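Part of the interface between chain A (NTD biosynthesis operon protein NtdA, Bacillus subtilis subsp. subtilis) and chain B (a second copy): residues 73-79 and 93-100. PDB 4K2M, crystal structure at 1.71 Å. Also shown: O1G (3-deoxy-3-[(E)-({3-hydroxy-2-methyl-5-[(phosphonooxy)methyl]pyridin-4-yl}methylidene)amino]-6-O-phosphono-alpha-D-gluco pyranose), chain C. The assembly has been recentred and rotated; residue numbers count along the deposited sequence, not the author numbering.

Chain A 73-79: PVDRLIT
Chain B 93-100: VLPTGKFT

How do two stretches meet without a direct hydrogen bond? Their backbones come nearest at A:Asp75 and B:Gly97, whose CA atoms lie 4.2 Å apart, and bury 300 Å². They run roughly oppositely, A:Ile78 near B:Leu94 and A:Val74 near B:Lys98; B:Leu94 to B:Thr96 have helical phi/psi. Each backbone turns on itself: A:Arg76 N donates to A:Pro73 O (2.9 Å) and A:Leu77 N to A:Val74 O (3.2 Å), while B:Thr96 N donates to B:Val93 O (2.9 Å) and B:Gly97 N to B:Leu94 O (3.1 Å). B:Thr96 (chi1 p) tightens its turn, OG1 donating to B:Val93 O at 2.6 Å and accepting from B:Lys98 N at 3.2 Å.

Why does glycine suit position 97? Its positive phi (phi/psi 74/4) favours glycine, and an ideal CB on B:Gly97 would fall 2.0 Å from A:Val74 O and 2.9 Å from A:Asp75 CA, both clashes. Bare, B:Gly97 CA points a hydrogen at A:Val74 O (3.5 Å, 162° at H). A:Asp75 CA makes a more bent CA-H...O contact with B:Thr96 O, 3.3 Å and 120°.

What does A:Ile78 contribute? It has the most covered surface, 68 Å². Its backbone is extended (-129/126), CB points toward chain B, and both chi angles are t. A:Ile78 CG2 packs 3.5 Å from B:Leu94 O and 4.0 Å from B:Gly97 CA, and A:Ile78 CD1 reaches B:Phe99 CZ at 3.8 Å, approaching the ring obliquely. B:Phe99 has chi1 m and chi2 -43°.

How does A:Val74 complete the contact? At -64/-21 with chi1 m, it directs CB toward chain B, bringing A:Val74 CG2 within 3.6 Å of B:Thr96 O and 3.7 Å of B:Lys98 CG, part of that lysine's aliphatic stem (chi1 m, then t throughout). Water 1 supplies a polar link, donating to A:Val74 O and B:Gly97 O, each 2.7 Å away.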

# COMPACT_ATOMS: atom_id res chain seq x y z
N PRO A 73 20.64 10.45 -4.89
CA PRO A 73 20.46 9.62 -6.09
C PRO A 73 19.86 8.27 -5.67
O PRO A 73 20.55 7.45 -5.05
CB PRO A 73 21.89 9.46 -6.63
CG PRO A 73 22.78 9.67 -5.44
CD PRO A 73 22.05 10.55 -4.47
N VAL A 74 18.59 8.04 -6.00
CA VAL A 74 17.90 6.89 -5.44
C VAL A 74 18.48 5.57 -5.89
O VAL A 74 18.28 4.55 -5.22
CB VAL A 74 16.37 6.90 -5.72
CG1 VAL A 74 15.75 8.13 -5.10
CG2 VAL A 74 16.08 6.81 -7.23
N ASP A 75 19.21 5.57 -7.01
CA ASP A 75 19.81 4.34 -7.49
C ASP A 75 20.92 3.89 -6.54
O ASP A 75 21.23 2.70 -6.45
CB ASP A 75 20.35 4.50 -8.92
CG ASP A 75 21.39 5.60 -9.03
OD1 ASP A 75 21.06 6.77 -8.76
OD2 ASP A 75 22.55 5.29 -9.38
N ARG A 76 21.49 4.84 -5.81
CA ARG A 76 22.57 4.51 -4.90
C ARG A 76 22.10 4.17 -3.49
O ARG A 76 22.90 3.80 -2.63
CB ARG A 76 23.62 5.63 -4.90
CG ARG A 76 24.38 5.70 -6.22
CD ARG A 76 25.27 6.93 -6.29
NE ARG A 76 26.28 6.96 -5.22
CZ ARG A 76 27.00 8.04 -4.94
NH1 ARG A 76 26.81 9.16 -5.64
NH2 ARG A 76 27.88 8.01 -3.94
N LEU A 77 20.79 4.27 -3.26
CA LEU A 77 20.25 3.89 -1.96
C LEU A 77 20.09 2.38 -1.84
O LEU A 77 19.77 1.86 -0.77
CB LEU A 77 18.92 4.59 -1.68
CG LEU A 77 19.03 6.09 -1.45
CD1 LEU A 77 17.64 6.70 -1.21
CD2 LEU A 77 19.93 6.35 -0.26
N ILE A 78 20.29 1.66 -2.94
CA ILE A 78 20.22 0.21 -2.88
C ILE A 78 21.49 -0.32 -3.52
O ILE A 78 21.83 0.07 -4.63
CB ILE A 78 18.92 -0.34 -3.53
CG1 ILE A 78 18.81 -1.85 -3.33
CG2 ILE A 78 18.83 0.03 -5.02
CD1 ILE A 78 17.57 -2.48 -3.99
N THR A 79 22.22 -1.18 -2.81
CA THR A 79 23.53 -1.65 -3.30
C THR A 79 23.40 -2.86 -4.19
O THR A 79 22.34 -3.50 -4.21
CB THR A 79 24.47 -2.00 -2.13
OG1 THR A 79 23.94 -3.12 -1.40
CG2 THR A 79 24.60 -0.80 -1.19
N VAL B 93 14.47 -3.20 -12.85
CA VAL B 93 13.89 -2.19 -11.96
C VAL B 93 14.69 -1.99 -10.69
O VAL B 93 14.94 -0.84 -10.28
CB VAL B 93 12.45 -2.56 -11.57
CG1 VAL B 93 11.88 -1.53 -10.59
CG2 VAL B 93 11.59 -2.62 -12.81
N LEU B 94 15.10 -3.08 -10.05
CA LEU B 94 15.74 -2.98 -8.74
C LEU B 94 16.94 -2.03 -8.69
O LEU B 94 17.03 -1.23 -7.76
CB LEU B 94 16.07 -4.36 -8.16
CG LEU B 94 14.86 -5.19 -7.74
CD1 LEU B 94 15.23 -6.66 -7.54
CD2 LEU B 94 14.24 -4.62 -6.45
N PRO B 95 17.86 -2.11 -9.67
CA PRO B 95 19.02 -1.20 -9.61
C PRO B 95 18.68 0.26 -9.82
O PRO B 95 19.52 1.11 -9.49
CB PRO B 95 19.91 -1.69 -10.78
CG PRO B 95 19.46 -3.08 -11.05
CD PRO B 95 17.99 -3.07 -10.78
N THR B 96 17.50 0.58 -10.34
CA THR B 96 17.12 1.98 -10.53
C THR B 96 16.84 2.63 -9.18
O THR B 96 16.90 3.85 -9.06
CB THR B 96 15.88 2.17 -11.43
OG1 THR B 96 14.70 1.70 -10.76
CG2 THR B 96 16.06 1.43 -12.76
N GLY B 97 16.52 1.81 -8.19
CA GLY B 97 16.19 2.34 -6.87
C GLY B 97 14.82 3.00 -6.82
O GLY B 97 14.46 3.55 -5.78
N LYS B 98 14.06 2.95 -7.92
CA LYS B 98 12.74 3.58 -7.98
C LYS B 98 11.60 2.58 -7.75
O LYS B 98 11.23 1.83 -8.66
CB LYS B 98 12.55 4.27 -9.32
CG LYS B 98 13.48 5.46 -9.51
CD LYS B 98 13.16 6.23 -10.77
CE LYS B 98 14.03 7.48 -10.84
NZ LYS B 98 14.05 8.08 -12.20
N PHE B 99 11.03 2.60 -6.56
CA PHE B 99 10.11 1.54 -6.16
C PHE B 99 8.73 2.08 -5.83
O PHE B 99 7.74 1.37 -5.94
CB PHE B 99 10.66 0.79 -4.95
CG PHE B 99 12.07 0.31 -5.15
CD1 PHE B 99 12.44 -0.27 -6.34
CD2 PHE B 99 13.01 0.46 -4.15
CE1 PHE B 99 13.74 -0.70 -6.55
CE2 PHE B 99 14.32 0.01 -4.34
CZ PHE B 99 14.68 -0.56 -5.54
N THR B 100 8.68 3.33 -5.43
CA THR B 100 7.40 3.99 -5.13
C THR B 100 7.04 4.90 -6.30
O THR B 100 6.26 4.53 -7.17
CB THR B 100 7.47 4.73 -3.79
OG1 THR B 100 8.63 5.58 -3.78
CG2 THR B 100 7.60 3.73 -2.65
P O1G C . 5.34 6.91 4.48
C3A O1G C . 8.10 11.18 7.29
O3 O1G C . 9.27 11.67 6.81
C1 O1G C . 9.90 12.31 1.29
N1' O1G C . 6.48 10.97 9.01
C2 O1G C . 9.55 12.17 2.78
O2 O1G C . 10.77 12.62 3.46
C9A O1G C . 7.65 11.48 8.59
C2A O1G C . 8.44 12.35 9.55
C3 O1G C . 9.16 10.74 3.19
N3' O1G C . 8.61 10.89 4.55
O1 O1G C . 11.16 11.69 0.98
C4 O1G C . 8.18 10.09 2.20
O4 O1G C . 8.35 8.69 2.49
C4A O1G C . 7.34 10.38 6.46
C4B O1G C . 7.77 10.08 5.08
C5 O1G C . 8.73 10.29 0.78
O5 O1G C . 8.91 11.68 0.48
C5A O1G C . 6.13 9.87 6.92
C5T O1G C . 5.16 8.97 6.14
C6 O1G C . 7.77 9.88 -0.30
C6A O1G C . 5.73 10.19 8.21
OP1 O1G C . 3.83 6.99 4.50
OP2 O1G C . 5.86 5.53 4.72
OP3 O1G C . 5.94 7.65 3.27
OP4 O1G C . 5.82 7.72 5.83
O6 O1G C . 8.31 9.81 -1.57
P' O1G C . 7.78 8.72 -2.62
OP6 O1G C . 8.09 7.37 -2.01
OP7 O1G C . 6.31 8.95 -2.86
OP8 O1G C . 8.64 9.03 -3.85
O HOH W 1 16.24 3.41 -3.80
O HOH W 2 22.09 0.80 -9.08